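Local structure of inositol-1,4,5-trisphosphate 5-phosphatase 1 (Schizosaccharomyces pombe, 1I9Z) at residues W84-K89 / L115-C119. The protein removes the 5-phosphate from soluble and lipid inositol phosphates, a magnesium-dependent reaction carried out by the catalytic domain described here. Sequence-based numbering, arbitrary orientation.
Sequences WESCVK and LMIFC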
# COMPACT_ATOMS: atom_id res chain seq x y z
N TRP A 84 3.90 12.68 -14.37
CA TRP A 84 4.52 11.71 -13.49
C TRP A 84 4.27 10.31 -14.05
O TRP A 84 5.19 9.48 -14.06
CB TRP A 84 3.93 11.83 -12.05
CG TRP A 84 4.51 12.99 -11.38
CD1 TRP A 84 3.90 14.17 -11.08
CD2 TRP A 84 5.83 13.06 -10.84
NE1 TRP A 84 4.75 14.96 -10.35
CE2 TRP A 84 5.95 14.32 -10.21
CE3 TRP A 84 6.93 12.18 -10.84
CZ2 TRP A 84 7.14 14.74 -9.55
CZ3 TRP A 84 8.13 12.59 -10.16
CH2 TRP A 84 8.20 13.87 -9.54
N GLU A 85 3.05 10.02 -14.49
CA GLU A 85 2.78 8.70 -15.08
C GLU A 85 3.72 8.41 -16.23
O GLU A 85 4.23 7.29 -16.39
CB GLU A 85 1.33 8.59 -15.65
CG GLU A 85 0.27 8.71 -14.53
CD GLU A 85 -1.16 8.76 -15.03
OE1 GLU A 85 -1.38 8.65 -16.25
OE2 GLU A 85 -2.08 8.91 -14.20
N SER A 86 3.87 9.40 -17.11
CA SER A 86 4.74 9.20 -18.25
C SER A 86 6.17 8.99 -17.76
O SER A 86 6.93 8.17 -18.36
CB SER A 86 4.67 10.47 -19.17
OG SER A 86 5.73 10.42 -20.11
N CYS A 87 6.58 9.73 -16.73
CA CYS A 87 7.96 9.55 -16.23
C CYS A 87 8.19 8.16 -15.64
O CYS A 87 9.22 7.52 -15.88
CB CYS A 87 8.36 10.61 -15.20
SG CYS A 87 8.59 12.26 -15.86
N VAL A 88 7.25 7.69 -14.81
CA VAL A 88 7.43 6.37 -14.23
C VAL A 88 7.42 5.28 -15.29
O VAL A 88 8.27 4.35 -15.30
CB VAL A 88 6.30 6.11 -13.17
CG1 VAL A 88 6.39 4.69 -12.65
CG2 VAL A 88 6.41 7.13 -12.06
N LYS A 89 6.47 5.37 -16.23
CA LYS A 89 6.39 4.38 -17.28
C LYS A 89 7.70 4.36 -18.09
O LYS A 89 8.20 3.29 -18.43
CB LYS A 89 5.21 4.73 -18.22
CG LYS A 89 4.84 3.67 -19.30
CD LYS A 89 3.65 4.18 -20.23
CE LYS A 89 2.22 4.25 -19.49
NZ LYS A 89 1.91 5.35 -18.42
N LEU A 115 -2.61 7.82 -7.13
CA LEU A 115 -2.18 6.43 -7.02
C LEU A 115 -2.12 5.89 -8.45
O LEU A 115 -3.04 6.09 -9.24
CB LEU A 115 -3.22 5.58 -6.21
CG LEU A 115 -2.80 4.12 -5.97
CD1 LEU A 115 -1.51 4.09 -5.02
CD2 LEU A 115 -4.03 3.34 -5.34
N MET A 116 -1.01 5.26 -8.80
CA MET A 116 -0.94 4.69 -10.13
C MET A 116 -0.31 3.32 -10.00
O MET A 116 0.67 3.13 -9.21
CB MET A 116 -0.12 5.61 -11.07
CG MET A 116 1.24 5.92 -10.53
SD MET A 116 2.10 7.28 -11.53
CE MET A 116 1.26 8.65 -11.13
N ILE A 117 -0.85 2.36 -10.75
CA ILE A 117 -0.37 0.99 -10.64
C ILE A 117 0.09 0.47 -12.02
O ILE A 117 -0.64 0.62 -13.02
CB ILE A 117 -1.50 0.10 -10.05
CG1 ILE A 117 -1.82 0.54 -8.59
CG2 ILE A 117 -1.01 -1.42 -10.05
CD1 ILE A 117 -2.83 -0.40 -7.87
N PHE A 118 1.34 -0.03 -12.06
CA PHE A 118 1.91 -0.60 -13.28
C PHE A 118 2.20 -2.09 -13.08
O PHE A 118 2.53 -2.52 -11.97
CB PHE A 118 3.22 0.08 -13.62
CG PHE A 118 3.08 1.55 -13.87
CD1 PHE A 118 3.12 2.46 -12.81
CD2 PHE A 118 2.95 2.02 -15.17
CE1 PHE A 118 3.03 3.83 -13.07
CE2 PHE A 118 2.86 3.39 -15.42
CZ PHE A 118 2.89 4.27 -14.37
N CYS A 119 2.07 -2.91 -14.11
CA CYS A 119 2.43 -4.33 -13.94
C CYS A 119 3.13 -4.77 -15.21
O CYS A 119 3.07 -4.07 -16.26
CB CYS A 119 1.20 -5.21 -13.71
SG CYS A 119 -0.07 -5.09 -14.99
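Trp84 meets Met116 through its CB alone, with CE of Met116 4.3 Å away. Its indole leads off the other way and meets the ring of Phe62. Glu85 takes the same methyl closer in: its CG lies 3.5 Å from CE of Met116. The methionine chain bends at its last torsion (chi3 72°), which lays the thioether against the helix. Beyond CG, the Glu85 chain runs extended to its carboxylate, hydrogen-bonded to Ser107 and salt-bridged to Arg81. The backbone O of Glu85 lies 3.9 Å from CZ of Phe118, obliquely to the ring. Val88 points at the strand, its methyls divided between the two side chains there. CG2 of Val88 is 4.3 Å from SD of Met116, and its CG1 presses obliquely on the Phe118 ring, 3.5 Å from CE1. Lys89 doubles back at chi3 and chi4, bringing its NZ to the ring edge, near its plane, 3.7 Å from CE2 of Phe118, with a weak hydrogen bond to Gln104. With an alanine in place of Phe118, Val88 CG1 and the end of Lys89 would probably lose a neighbour, leaving a gap. The contact seats helix 78-94 on one face of a sheet of this DNase I-like fold; Ile117 meets strand 147-155 on the other. Mostly apolar and sulfur atoms meet here, with Lys89 NZ and Glu85 O against the ring; the segments probably hold together mainly by apolar packing.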